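PDB 4HSS: putative fimbrial subunit from Corynebacterium diphtheriae, which serves as the major pilin SpaD, the repeating subunit whose homopolymer forms the shaft of a surface pilus that probably acts in adhesion. Local coordinates for residues 46-51 with 149-154; 61-66 with 94-99; 194-199 with 279-284. All blocks are in the same frame, centred on the assembly; numbering follows the deposited sequence.

Overall arrangement
The three contacts lie in two parts of an elongated three-domain pilin. Contacts 1 and 2 belong to the first prealbumin-like domain. Their centres are 16 Å apart, and they touch where Pro154 CB of contact 1 packs on Phe62 CZ of contact 2 at 3.7 Å. Both segments of contact 2 fall within the span of chain between 46-51 and 149-154. Contact 3 comes later in the chain, in the Sgo0707 N2-like domain. Its centre is 32 Å from that of contact 1 and 28 Å from that of contact 2, and it touches neither. All three lie away from the calcium site formed by Ile406, Glu408, Asp416 and Thr419.

Contact 1 of 3, residues 46-51 with 149-154; sequences GKEMDD and NVVAYP
In the N-terminal prealbumin-like domain, the loop 46-51 lies against the start of the long strand 149-166, and Tyr153 and Val151 meet it. The loop belongs to the link between strands 28-36 and 55-56. Two hydrogen bonds tie it down. Val151 N donates to Gly46 O at 2.8 Å, with the donor above the plane of that carbonyl. Farther along, Met49 N donates to Tyr153 OH at 2.6 Å, with an N-H...O angle of 145°. The phenol thus holds the loop backbone through its oxygen.

Met49 also packs on this ring. Its CB and CE both approach the CD2-CE2 side, with Met49 CE 3.6 Å from Tyr153 CD2. The end of the chain folds back at chi3 (-59°), which brings CE to the ring. The sulfur takes part in an oblique Met-aromatic contact, Met49 SD lying 5.5 Å from the centre of the Tyr153 ring. Lys47 O sits at the ring edge, near its plane. His33 of strand 28-36 also meets that ring.

Val151 packs against the loop backbone, its CB 3.7 Å from Lys47 C. The carboxylate of Glu48 stands nearly perpendicular to the Tyr153 ring and meets both methyls of Val151, with Glu48 OE2 3.9 Å from Val151 CG1 and Glu48 OE1 beside Val151 CG2.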
ATOM      1  N   GLY A  46       2.418  -8.259  37.950  1.00 41.41           N
ATOM      2  CA  GLY A  46       1.666  -7.057  38.304  1.00 39.21           C
ATOM      3  C   GLY A  46       2.621  -6.031  38.890  1.00 39.68           C
ATOM      4  O   GLY A  46       2.220  -4.942  39.309  1.00 35.45           O
ATOM      5  N   LYS A  47       3.910  -6.404  38.917  1.00 38.63           N
ATOM      6  CA  LYS A  47       5.009  -5.596  39.434  1.00 39.89           C
ATOM      7  C   LYS A  47       5.894  -5.233  38.268  1.00 46.02           C
ATOM      8  O   LYS A  47       5.639  -5.715  37.162  1.00 45.56           O
ATOM      9  CB  LYS A  47       5.801  -6.379  40.520  1.00 42.04           C
ATOM     10  CG  LYS A  47       5.010  -6.753  41.774  1.00 59.56           C
ATOM     11  CD  LYS A  47       5.737  -7.801  42.679  1.00 73.95           C
ATOM     12  CE  LYS A  47       5.450  -9.257  42.329  1.00 76.59           C
ATOM     13  NZ  LYS A  47       6.227 -10.217  43.170  1.00 71.07           N
ATOM     14  N   GLU A  48       6.920  -4.389  38.501  1.00 46.08           N
ATOM     15  CA  GLU A  48       7.893  -3.935  37.503  1.00 48.71           C
ATOM     16  C   GLU A  48       8.653  -5.164  36.947  1.00 58.65           C
ATOM     17  O   GLU A  48       8.866  -6.129  37.682  1.00 57.33           O
ATOM     18  CB  GLU A  48       8.836  -2.898  38.142  1.00 50.23           C
ATOM     19  CG  GLU A  48       9.420  -1.875  37.176  1.00 60.90           C
ATOM     20  CD  GLU A  48       8.500  -0.756  36.718  1.00 80.16           C
ATOM     21  OE1 GLU A  48       7.979  -0.009  37.580  1.00 74.29           O
ATOM     22  OE2 GLU A  48       8.340  -0.598  35.486  1.00 73.20           O
ATOM     23  N   MET A  49       8.968  -5.187  35.648  1.00 62.38           N
ATOM     24  CA  MET A  49       9.558  -6.404  35.085  1.00 66.01           C
ATOM     25  C   MET A  49      10.757  -6.201  34.172  1.00 79.24           C
ATOM     26  O   MET A  49      11.423  -7.198  33.877  1.00 80.78           O
ATOM     27  CB  MET A  49       8.501  -7.216  34.300  1.00 68.32           C
ATOM     28  CG  MET A  49       7.385  -7.805  35.158  1.00 72.32           C
ATOM     29  SD  MET A  49       6.593  -9.282  34.454  1.00 77.38           S
ATOM     30  CE  MET A  49       5.961  -8.642  32.868  1.00 74.04           C
ATOM     31  N   ASP A  50      11.026  -4.969  33.697  1.00 81.75           N
ATOM     32  CA  ASP A  50      12.121  -4.626  32.755  1.00 84.87           C
ATOM     33  C   ASP A  50      12.131  -5.564  31.495  1.00 93.78           C
ATOM     34  O   ASP A  50      13.195  -5.971  30.998  1.00 93.59           O
ATOM     35  CB  ASP A  50      13.520  -4.548  33.439  1.00 87.32           C
ATOM     36  CG  ASP A  50      13.991  -5.762  34.223  1.00100.52           C
ATOM     37  OD1 ASP A  50      14.290  -6.805  33.586  1.00101.82           O
ATOM     38  OD2 ASP A  50      14.097  -5.660  35.471  1.00105.47           O
ATOM     39  N   ASP A  51      10.919  -5.860  30.969  1.00 92.92           N
ATOM     40  CA  ASP A  51      10.733  -6.716  29.803  1.00 93.86           C
ATOM     41  C   ASP A  51      10.691  -5.850  28.551  1.00 98.53           C
ATOM     42  O   ASP A  51       9.627  -5.670  27.941  1.00 98.04           O
ATOM     43  CB  ASP A  51       9.461  -7.581  29.944  1.00 96.24           C
ATOM     44  CG  ASP A  51       9.503  -8.916  29.210  1.00109.16           C
ATOM     45  OD1 ASP A  51      10.063  -8.966  28.088  1.00110.25           O
ATOM     46  OD2 ASP A  51       8.932  -9.899  29.733  1.00115.55           O
ATOM     47  N   ASN A 149       0.368  -0.578  43.602  1.00 36.03           N
ATOM     48  CA  ASN A 149       0.942   0.093  42.427  1.00 36.15           C
ATOM     49  C   ASN A 149       1.251  -0.954  41.359  1.00 41.02           C
ATOM     50  O   ASN A 149       2.363  -1.490  41.263  1.00 41.94           O
ATOM     51  CB  ASN A 149       2.158   0.929  42.834  1.00 31.57           C
ATOM     52  CG  ASN A 149       1.869   1.799  44.046  1.00 45.80           C
ATOM     53  OD1 ASN A 149       1.013   2.707  44.016  1.00 34.35           O
ATOM     54  ND2 ASN A 149       2.509   1.474  45.165  1.00 37.12           N
ATOM     55  N   VAL A 150       0.196  -1.290  40.611  1.00 36.26           N
ATOM     56  CA  VAL A 150       0.162  -2.317  39.579  1.00 34.27           C
ATOM     57  C   VAL A 150       0.865  -1.815  38.334  1.00 38.50           C
ATOM     58  O   VAL A 150       0.698  -0.662  37.923  1.00 38.16           O
ATOM     59  CB  VAL A 150      -1.308  -2.781  39.311  1.00 36.00           C
ATOM     60  CG1 VAL A 150      -1.387  -3.820  38.181  1.00 34.59           C
ATOM     61  CG2 VAL A 150      -1.942  -3.335  40.600  1.00 35.16           C
ATOM     62  N   VAL A 151       1.692  -2.697  37.763  1.00 34.74           N
ATOM     63  CA  VAL A 151       2.452  -2.456  36.554  1.00 33.62           C
ATOM     64  C   VAL A 151       2.040  -3.537  35.536  1.00 37.98           C
ATOM     65  O   VAL A 151       2.037  -4.712  35.878  1.00 37.87           O
ATOM     66  CB  VAL A 151       3.992  -2.410  36.817  1.00 36.61           C
ATOM     67  CG1 VAL A 151       4.746  -2.037  35.556  1.00 37.11           C
ATOM     68  CG2 VAL A 151       4.345  -1.439  37.938  1.00 35.80           C
ATOM     69  N   ALA A 152       1.669  -3.127  34.298  1.00 33.32           N
ATOM     70  CA  ALA A 152       1.267  -4.026  33.215  1.00 32.73           C
ATOM     71  C   ALA A 152       1.976  -3.653  31.930  1.00 40.04           C
ATOM     72  O   ALA A 152       2.303  -2.478  31.723  1.00 40.71           O
ATOM     73  CB  ALA A 152      -0.246  -4.001  33.010  1.00 32.70           C
ATOM     74  N   TYR A 153       2.207  -4.657  31.061  1.00 35.96           N
ATOM     75  CA  TYR A 153       2.924  -4.480  29.812  1.00 35.59           C
ATOM     76  C   TYR A 153       2.038  -4.871  28.628  1.00 40.62           C
ATOM     77  O   TYR A 153       2.200  -5.971  28.092  1.00 39.39           O
ATOM     78  CB  TYR A 153       4.242  -5.298  29.840  1.00 35.86           C
ATOM     79  CG  TYR A 153       5.180  -4.864  30.952  1.00 34.44           C
ATOM     80  CD1 TYR A 153       6.252  -4.007  30.695  1.00 35.40           C
ATOM     81  CD2 TYR A 153       4.968  -5.269  32.266  1.00 33.96           C
ATOM     82  CE1 TYR A 153       7.083  -3.564  31.723  1.00 35.01           C
ATOM     83  CE2 TYR A 153       5.795  -4.837  33.299  1.00 35.34           C
ATOM     84  CZ  TYR A 153       6.857  -3.992  33.024  1.00 44.63           C
ATOM     85  OH  TYR A 153       7.677  -3.590  34.057  1.00 45.96           O
ATOM     86  N   PRO A 154       1.091  -3.987  28.211  1.00 38.95           N
ATOM     87  CA  PRO A 154       0.226  -4.329  27.058  1.00 38.61           C
ATOM     88  C   PRO A 154       1.020  -4.414  25.759  1.00 43.56           C
ATOM     89  O   PRO A 154       2.043  -3.732  25.623  1.00 44.73           O
ATOM     90  CB  PRO A 154      -0.803  -3.190  27.005  1.00 40.12           C
ATOM     91  CG  PRO A 154      -0.557  -2.352  28.193  1.00 45.36           C
ATOM     92  CD  PRO A 154       0.803  -2.629  28.717  1.00 40.61           C
TER

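Contact 2 of 3, residues 61-66 with 94-99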
ATOM      1  N   THR A  61      -3.672   5.482  23.562  1.00 44.19           N
ATOM      2  CA  THR A  61      -4.536   5.919  24.660  1.00 43.00           C
ATOM      3  C   THR A  61      -5.202   4.711  25.319  1.00 41.99           C
ATOM      4  O   THR A  61      -5.710   3.811  24.645  1.00 40.74           O
ATOM      5  CB  THR A  61      -5.606   6.946  24.178  1.00 51.84           C
ATOM      6  OG1 THR A  61      -4.957   8.046  23.537  1.00 52.05           O
ATOM      7  CG2 THR A  61      -6.493   7.466  25.327  1.00 45.90           C
ATOM      8  N   PHE A  62      -5.225   4.726  26.638  1.00 36.07           N
ATOM      9  CA  PHE A  62      -5.878   3.679  27.393  1.00 35.46           C
ATOM     10  C   PHE A  62      -6.989   4.233  28.246  1.00 38.72           C
ATOM     11  O   PHE A  62      -6.845   5.313  28.829  1.00 36.47           O
ATOM     12  CB  PHE A  62      -4.877   2.919  28.262  1.00 36.29           C
ATOM     13  CG  PHE A  62      -4.139   1.851  27.484  1.00 36.53           C
ATOM     14  CD1 PHE A  62      -4.729   0.610  27.237  1.00 37.19           C
ATOM     15  CD2 PHE A  62      -2.842   2.068  27.029  1.00 36.92           C
ATOM     16  CE1 PHE A  62      -4.034  -0.386  26.544  1.00 37.52           C
ATOM     17  CE2 PHE A  62      -2.147   1.065  26.339  1.00 38.69           C
ATOM     18  CZ  PHE A  62      -2.755  -0.144  26.080  1.00 36.29           C
ATOM     19  N   LYS A  63      -8.099   3.486  28.316  1.00 36.20           N
ATOM     20  CA  LYS A  63      -9.241   3.832  29.157  1.00 37.02           C
ATOM     21  C   LYS A  63      -9.419   2.768  30.208  1.00 41.09           C
ATOM     22  O   LYS A  63      -9.587   1.598  29.860  1.00 44.04           O
ATOM     23  CB  LYS A  63     -10.524   3.981  28.325  1.00 40.62           C
ATOM     24  CG  LYS A  63     -11.753   4.358  29.165  1.00 63.51           C
ATOM     25  CD  LYS A  63     -13.034   4.367  28.339  1.00 78.06           C
ATOM     26  CE  LYS A  63     -14.064   5.281  28.965  1.00 93.34           C
ATOM     27  NZ  LYS A  63     -15.357   5.278  28.223  1.00103.16           N
ATOM     28  N   ILE A  64      -9.396   3.162  31.478  1.00 36.08           N
ATOM     29  CA  ILE A  64      -9.634   2.296  32.647  1.00 35.37           C
ATOM     30  C   ILE A  64     -11.050   2.537  33.134  1.00 42.34           C
ATOM     31  O   ILE A  64     -11.528   3.669  33.117  1.00 41.79           O
ATOM     32  CB  ILE A  64      -8.599   2.462  33.800  1.00 37.68           C
ATOM     33  CG1 ILE A  64      -8.644   3.904  34.404  1.00 36.48           C
ATOM     34  CG2 ILE A  64      -7.202   2.062  33.310  1.00 38.19           C
ATOM     35  CD1 ILE A  64      -8.105   4.069  35.733  1.00 36.54           C
ATOM     36  N   THR A  65     -11.729   1.474  33.566  1.00 41.95           N
ATOM     37  CA  THR A  65     -13.113   1.578  34.024  1.00 41.83           C
ATOM     38  C   THR A  65     -13.282   0.803  35.335  1.00 46.31           C
ATOM     39  O   THR A  65     -13.170  -0.422  35.314  1.00 48.36           O
ATOM     40  CB  THR A  65     -14.041   1.068  32.889  1.00 50.71           C
ATOM     41  OG1 THR A  65     -13.749   1.816  31.708  1.00 49.13           O
ATOM     42  CG2 THR A  65     -15.550   1.165  33.232  1.00 48.55           C
ATOM     43  N   LYS A  66     -13.546   1.514  36.468  1.00 40.24           N
ATOM     44  CA  LYS A  66     -13.841   0.926  37.774  1.00 39.50           C
ATOM     45  C   LYS A  66     -15.122   0.077  37.641  1.00 46.29           C
ATOM     46  O   LYS A  66     -16.074   0.502  36.988  1.00 46.84           O
ATOM     47  CB  LYS A  66     -14.002   2.030  38.830  1.00 40.71           C
ATOM     48  CG  LYS A  66     -13.901   1.542  40.282  1.00 48.22           C
ATOM     49  CD  LYS A  66     -14.229   2.650  41.270  1.00 56.01           C
ATOM     50  CE  LYS A  66     -14.515   2.148  42.668  1.00 75.08           C
ATOM     51  NZ  LYS A  66     -15.039   3.235  43.548  1.00 84.67           N
ATOM     52  N   THR A  94     -14.257   6.611  35.138  1.00 54.43           N
ATOM     53  CA  THR A  94     -13.334   6.278  34.040  1.00 53.73           C
ATOM     54  C   THR A  94     -12.197   7.289  33.972  1.00 56.75           C
ATOM     55  O   THR A  94     -12.328   8.391  34.502  1.00 58.71           O
ATOM     56  CB  THR A  94     -14.062   6.210  32.696  1.00 57.09           C
ATOM     57  OG1 THR A  94     -14.825   7.402  32.539  1.00 58.90           O
ATOM     58  CG2 THR A  94     -14.937   4.964  32.554  1.00 52.91           C
ATOM     59  N   LYS A  95     -11.087   6.917  33.317  1.00 49.11           N
ATOM     60  CA  LYS A  95      -9.911   7.763  33.169  1.00 47.29           C
ATOM     61  C   LYS A  95      -9.183   7.346  31.904  1.00 47.95           C
ATOM     62  O   LYS A  95      -9.049   6.140  31.667  1.00 47.34           O
ATOM     63  CB  LYS A  95      -9.010   7.627  34.409  1.00 50.80           C
ATOM     64  CG  LYS A  95      -8.050   8.786  34.634  1.00 71.80           C
ATOM     65  CD  LYS A  95      -7.247   8.574  35.910  1.00 81.88           C
ATOM     66  CE  LYS A  95      -6.104   9.544  36.030  1.00 93.58           C
ATOM     67  NZ  LYS A  95      -5.251   9.235  37.205  1.00102.57           N
ATOM     68  N   GLU A  96      -8.766   8.346  31.056  1.00 41.61           N
ATOM     69  CA  GLU A  96      -8.051   8.128  29.781  1.00 38.06           C
ATOM     70  C   GLU A  96      -6.683   8.765  29.833  1.00 39.78           C
ATOM     71  O   GLU A  96      -6.566   9.914  30.259  1.00 37.07           O
ATOM     72  CB  GLU A  96      -8.832   8.665  28.596  1.00 38.78           C
ATOM     73  CG  GLU A  96      -9.950   7.747  28.127  1.00 50.32           C
ATOM     74  CD  GLU A  96     -10.544   8.083  26.768  1.00 78.29           C
ATOM     75  OE1 GLU A  96     -11.790   8.195  26.672  1.00 90.56           O
ATOM     76  OE2 GLU A  96      -9.769   8.200  25.793  1.00 70.19           O
ATOM     77  N   VAL A  97      -5.633   7.997  29.470  1.00 37.79           N
ATOM     78  CA  VAL A  97      -4.236   8.454  29.482  1.00 38.55           C
ATOM     79  C   VAL A  97      -3.533   7.938  28.221  1.00 46.06           C
ATOM     80  O   VAL A  97      -3.656   6.757  27.904  1.00 47.98           O
ATOM     81  CB  VAL A  97      -3.453   8.027  30.763  1.00 41.83           C
ATOM     82  CG1 VAL A  97      -1.990   8.449  30.679  1.00 42.20           C
ATOM     83  CG2 VAL A  97      -4.079   8.586  32.032  1.00 41.62           C
ATOM     84  N   GLU A  98      -2.760   8.803  27.540  1.00 41.94           N
ATOM     85  CA  GLU A  98      -1.981   8.443  26.362  1.00 41.28           C
ATOM     86  C   GLU A  98      -0.534   8.212  26.791  1.00 49.09           C
ATOM     87  O   GLU A  98      -0.054   8.913  27.687  1.00 50.23           O
ATOM     88  CB  GLU A  98      -2.094   9.542  25.305  1.00 42.03           C
ATOM     89  CG  GLU A  98      -1.520   9.181  23.950  1.00 49.64           C
ATOM     90  CD  GLU A  98      -1.471  10.311  22.945  1.00 68.63           C
ATOM     91  OE1 GLU A  98      -1.966  10.112  21.813  1.00 71.00           O
ATOM     92  OE2 GLU A  98      -0.928  11.389  23.279  1.00 63.57           O
ATOM     93  N   THR A  99       0.153   7.217  26.177  1.00 46.77           N
ATOM     94  CA  THR A  99       1.550   6.868  26.480  1.00 47.27           C
ATOM     95  C   THR A  99       2.451   8.054  26.014  1.00 54.17           C
ATOM     96  O   THR A  99       2.203   8.601  24.942  1.00 53.47           O
ATOM     97  CB  THR A  99       1.901   5.468  25.900  1.00 50.96           C
ATOM     98  OG1 THR A  99       1.843   5.465  24.477  1.00 53.75           O
ATOM     99  CG2 THR A  99       0.994   4.366  26.432  1.00 42.26           C
TER
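Strands 61-66 and 94-98 pair antiparallel at one margin of a four-stranded sheet in the N-terminal prealbumin-like domain. Strand 93-98 is outermost within the chain, and strand 113-121 flanks 61-67 on its other side.

Four backbone hydrogen bonds join the pair. Phe62 and Val97 exchange two, Phe62 N to Val97 O at 2.9 Å and Val97 N to Phe62 O at 3.0 Å. Ile64 and Lys95 exchange two more. Ile64 N to Lys95 O is 3.0 Å, whereas Lys95 N to Ile64 O is longer at 3.3 Å. The non-hydrogen-bonded pair Lys63-Glu96 lies between them, with Thr61-Glu98 and Thr65-Thr94 beyond; CA-H...O contacts add to the seam.

The face of Phe62, Ile64, Lys95 and Val97 is turned to the rest of the domain. Strands 28-36 and 104-110 cover it. Ile64 CG1 lies between its backbone N and carbonyl carbon (chi1 63°), and this turns it to Lys95 CB at 3.7 Å. The extended Lys95 chain runs on to Asp108 O, which its ammonium hydrogen-bonds.

The other face carries polar side chains that meet mainly through carbon. Lys63 CB and CG pass across Glu96 CG, while Lys63 CE reaches the Thr94 methyl. The charged ends of Lys63 and Glu96 stay apart, Lys63 NZ being 4.9 Å from Glu96 OE1. Thr65 and Thr94 lie side by side, with Thr65 OG1 3.5 Å from Thr94 CG2.

Contact 3 of 3, residues 194-199 with 279-284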
ATOM      1  N   THR A 194      -8.243 -15.331  10.825  1.00 36.19           N
ATOM      2  CA  THR A 194      -9.456 -15.905  10.302  1.00 34.80           C
ATOM      3  C   THR A 194      -9.847 -15.336   8.896  1.00 39.80           C
ATOM      4  O   THR A 194     -10.625 -15.969   8.150  1.00 38.38           O
ATOM      5  CB  THR A 194     -10.529 -15.672  11.331  1.00 44.03           C
ATOM      6  OG1 THR A 194     -10.807 -14.279  11.418  1.00 52.65           O
ATOM      7  CG2 THR A 194     -10.131 -16.177  12.701  1.00 37.03           C
ATOM      8  N   ALA A 195      -9.305 -14.148   8.534  1.00 35.18           N
ATOM      9  CA  ALA A 195      -9.564 -13.514   7.235  1.00 32.00           C
ATOM     10  C   ALA A 195      -8.368 -12.679   6.809  1.00 34.49           C
ATOM     11  O   ALA A 195      -7.696 -12.100   7.665  1.00 33.88           O
ATOM     12  CB  ALA A 195     -10.812 -12.652   7.295  1.00 31.14           C
ATOM     13  N   PHE A 196      -8.116 -12.622   5.493  1.00 29.30           N
ATOM     14  CA  PHE A 196      -7.041 -11.841   4.896  1.00 30.35           C
ATOM     15  C   PHE A 196      -7.259 -11.686   3.361  1.00 35.95           C
ATOM     16  O   PHE A 196      -7.244 -12.676   2.589  1.00 33.87           O
ATOM     17  CB  PHE A 196      -5.625 -12.410   5.197  1.00 32.18           C
ATOM     18  CG  PHE A 196      -4.526 -11.393   4.935  1.00 32.85           C
ATOM     19  CD1 PHE A 196      -4.071 -11.150   3.643  1.00 33.74           C
ATOM     20  CD2 PHE A 196      -3.990 -10.642   5.975  1.00 34.62           C
ATOM     21  CE1 PHE A 196      -3.116 -10.163   3.391  1.00 34.18           C
ATOM     22  CE2 PHE A 196      -3.022  -9.659   5.724  1.00 36.82           C
ATOM     23  CZ  PHE A 196      -2.599  -9.419   4.430  1.00 33.58           C
ATOM     24  N   ARG A 197      -7.450 -10.405   2.940  1.00 32.08           N
ATOM     25  CA  ARG A 197      -7.660 -10.042   1.552  1.00 30.51           C
ATOM     26  C   ARG A 197      -6.910  -8.735   1.159  1.00 35.34           C
ATOM     27  O   ARG A 197      -6.507  -7.924   2.010  1.00 33.77           O
ATOM     28  CB  ARG A 197      -9.162  -9.974   1.198  1.00 29.02           C
ATOM     29  CG  ARG A 197      -9.961  -8.786   1.698  1.00 29.67           C
ATOM     30  CD  ARG A 197     -11.413  -8.939   1.250  1.00 32.47           C
ATOM     31  NE  ARG A 197     -12.230  -7.748   1.508  1.00 42.06           N
ATOM     32  CZ  ARG A 197     -12.783  -7.442   2.684  1.00 54.18           C
ATOM     33  NH1 ARG A 197     -12.603  -8.231   3.739  1.00 39.09           N
ATOM     34  NH2 ARG A 197     -13.495  -6.331   2.821  1.00 37.44           N
ATOM     35  N   PHE A 198      -6.643  -8.632  -0.156  1.00 32.31           N
ATOM     36  CA  PHE A 198      -6.026  -7.527  -0.872  1.00 31.52           C
ATOM     37  C   PHE A 198      -7.067  -6.927  -1.730  1.00 32.82           C
ATOM     38  O   PHE A 198      -7.709  -7.673  -2.477  1.00 32.80           O
ATOM     39  CB  PHE A 198      -4.892  -8.017  -1.780  1.00 33.11           C
ATOM     40  CG  PHE A 198      -3.671  -8.572  -1.128  1.00 34.44           C
ATOM     41  CD1 PHE A 198      -2.614  -7.739  -0.776  1.00 35.25           C
ATOM     42  CD2 PHE A 198      -3.525  -9.943  -0.941  1.00 37.53           C
ATOM     43  CE1 PHE A 198      -1.462  -8.258  -0.187  1.00 34.82           C
ATOM     44  CE2 PHE A 198      -2.349 -10.466  -0.372  1.00 38.99           C
ATOM     45  CZ  PHE A 198      -1.333  -9.614   0.003  1.00 35.34           C
ATOM     46  N   GLU A 199      -7.260  -5.611  -1.649  1.00 28.17           N
ATOM     47  CA  GLU A 199      -8.221  -4.923  -2.523  1.00 27.62           C
ATOM     48  C   GLU A 199      -7.525  -3.802  -3.275  1.00 32.82           C
ATOM     49  O   GLU A 199      -6.685  -3.108  -2.706  1.00 32.38           O
ATOM     50  CB  GLU A 199      -9.440  -4.401  -1.776  1.00 28.23           C
ATOM     51  CG  GLU A 199     -10.404  -5.514  -1.422  1.00 39.02           C
ATOM     52  CD  GLU A 199     -11.719  -5.092  -0.800  1.00 67.55           C
ATOM     53  OE1 GLU A 199     -11.873  -3.895  -0.457  1.00 62.93           O
ATOM     54  OE2 GLU A 199     -12.601  -5.970  -0.657  1.00 63.32           O
ATOM     55  N   VAL A 279      -5.440  -3.635   2.382  1.00 41.14           N
ATOM     56  CA  VAL A 279      -5.351  -4.977   2.929  1.00 41.20           C
ATOM     57  C   VAL A 279      -6.352  -5.008   4.058  1.00 44.53           C
ATOM     58  O   VAL A 279      -6.444  -4.035   4.815  1.00 43.47           O
ATOM     59  CB  VAL A 279      -3.978  -5.601   3.325  1.00 45.89           C
ATOM     60  CG1 VAL A 279      -3.057  -5.753   2.131  1.00 45.67           C
ATOM     61  CG2 VAL A 279      -3.296  -4.858   4.462  1.00 46.32           C
ATOM     62  N   ILE A 280      -7.173  -6.086   4.098  1.00 40.70           N
ATOM     63  CA  ILE A 280      -8.194  -6.296   5.115  1.00 39.93           C
ATOM     64  C   ILE A 280      -7.962  -7.649   5.767  1.00 45.43           C
ATOM     65  O   ILE A 280      -7.906  -8.671   5.090  1.00 46.56           O
ATOM     66  CB  ILE A 280      -9.655  -6.154   4.603  1.00 42.43           C
ATOM     67  CG1 ILE A 280      -9.860  -4.880   3.785  1.00 43.86           C
ATOM     68  CG2 ILE A 280     -10.622  -6.176   5.752  1.00 40.44           C
ATOM     69  CD1 ILE A 280     -10.210  -5.115   2.394  1.00 51.33           C
ATOM     70  N   PHE A 281      -7.824  -7.644   7.090  1.00 41.16           N
ATOM     71  CA  PHE A 281      -7.680  -8.825   7.913  1.00 39.57           C
ATOM     72  C   PHE A 281      -8.346  -8.567   9.238  1.00 40.16           C
ATOM     73  O   PHE A 281      -8.618  -7.410   9.565  1.00 36.06           O
ATOM     74  CB  PHE A 281      -6.199  -9.206   8.104  1.00 41.34           C
ATOM     75  CG  PHE A 281      -5.336  -8.094   8.640  1.00 42.90           C
ATOM     76  CD1 PHE A 281      -5.298  -7.815  10.002  1.00 44.37           C
ATOM     77  CD2 PHE A 281      -4.563  -7.315   7.783  1.00 44.75           C
ATOM     78  CE1 PHE A 281      -4.526  -6.763  10.493  1.00 44.31           C
ATOM     79  CE2 PHE A 281      -3.779  -6.269   8.280  1.00 46.76           C
ATOM     80  CZ  PHE A 281      -3.767  -6.004   9.632  1.00 44.08           C
ATOM     81  N   ASN A 282      -8.582  -9.654  10.015  1.00 38.21           N
ATOM     82  CA  ASN A 282      -9.108  -9.608  11.380  1.00 38.11           C
ATOM     83  C   ASN A 282      -8.008  -9.260  12.374  1.00 42.90           C
ATOM     84  O   ASN A 282      -6.846  -9.652  12.203  1.00 42.79           O
ATOM     85  CB  ASN A 282      -9.728 -10.965  11.781  1.00 36.82           C
ATOM     86  CG  ASN A 282      -8.753 -12.137  11.859  1.00 52.95           C
ATOM     87  OD1 ASN A 282      -7.950 -12.387  10.944  1.00 56.09           O
ATOM     88  ND2 ASN A 282      -8.833 -12.918  12.938  1.00 32.62           N
ATOM     89  N   ASN A 283      -8.371  -8.546  13.425  1.00 39.82           N
ATOM     90  CA  ASN A 283      -7.433  -8.340  14.513  1.00 38.92           C
ATOM     91  C   ASN A 283      -7.533  -9.636  15.317  1.00 42.32           C
ATOM     92  O   ASN A 283      -8.626  -9.959  15.787  1.00 40.61           O
ATOM     93  CB  ASN A 283      -7.768  -7.072  15.325  1.00 38.30           C
ATOM     94  CG  ASN A 283      -6.856  -6.774  16.499  1.00 51.21           C
ATOM     95  OD1 ASN A 283      -6.027  -7.579  16.898  1.00 51.83           O
ATOM     96  ND2 ASN A 283      -6.981  -5.605  17.078  1.00 39.21           N
ATOM     97  N   PRO A 284      -6.473 -10.479  15.367  1.00 40.51           N
ATOM     98  CA  PRO A 284      -6.598 -11.785  16.053  1.00 40.14           C
ATOM     99  C   PRO A 284      -7.094 -11.711  17.503  1.00 42.77           C
ATOM    100  O   PRO A 284      -7.770 -12.627  17.969  1.00 41.49           O
ATOM    101  CB  PRO A 284      -5.176 -12.335  15.996  1.00 42.27           C
ATOM    102  CG  PRO A 284      -4.586 -11.694  14.781  1.00 46.52           C
ATOM    103  CD  PRO A 284      -5.118 -10.306  14.803  1.00 42.04           C
TER
HETATM  104  O   HOH W   1     -10.214  -9.906   5.276  1.00 51.19           O
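Asn282 OD1 accepts two backbone N-H groups, from Thr194 N at 3.0 Å and from Ala195 N at 3.3 Å. Both donors come from the same face of the amide plane. The CG of Asn282 sits between its own N and carbonyl carbon (chi1 65°), which swings the amide across to the backbone of Thr194 and Ala195. Asn282 ND2 hydrogen-bonds to Lys192 O.

Beyond this, strands 196-199 and 279-282 pair antiparallel in the N2-like domain. Arg197 and Ile280 form the hydrogen-bonded pair, with Arg197 N to Ile280 O at 2.8 Å and Ile280 N to Arg197 O at 2.9 Å. Ile280 CD1 lies over one face of the Arg197 guanidinium, toward its rim, 3.4 Å from Arg197 NE. Within its own strand, Arg197 NE makes a salt bridge to Glu199 OE2 at 2.8 Å, almost straight and in the guanidinium plane.

On the opposite face, the Phe196 and Phe281 rings stand side by side with planes 4° apart, and neither covers the other's face. Phe198 CD1 touches Val279 CG1 at 3.5 Å. One face of the pairing is therefore aromatic and apolar, while on the other the salt bridge probably fixes the flat guanidinium against Ile280.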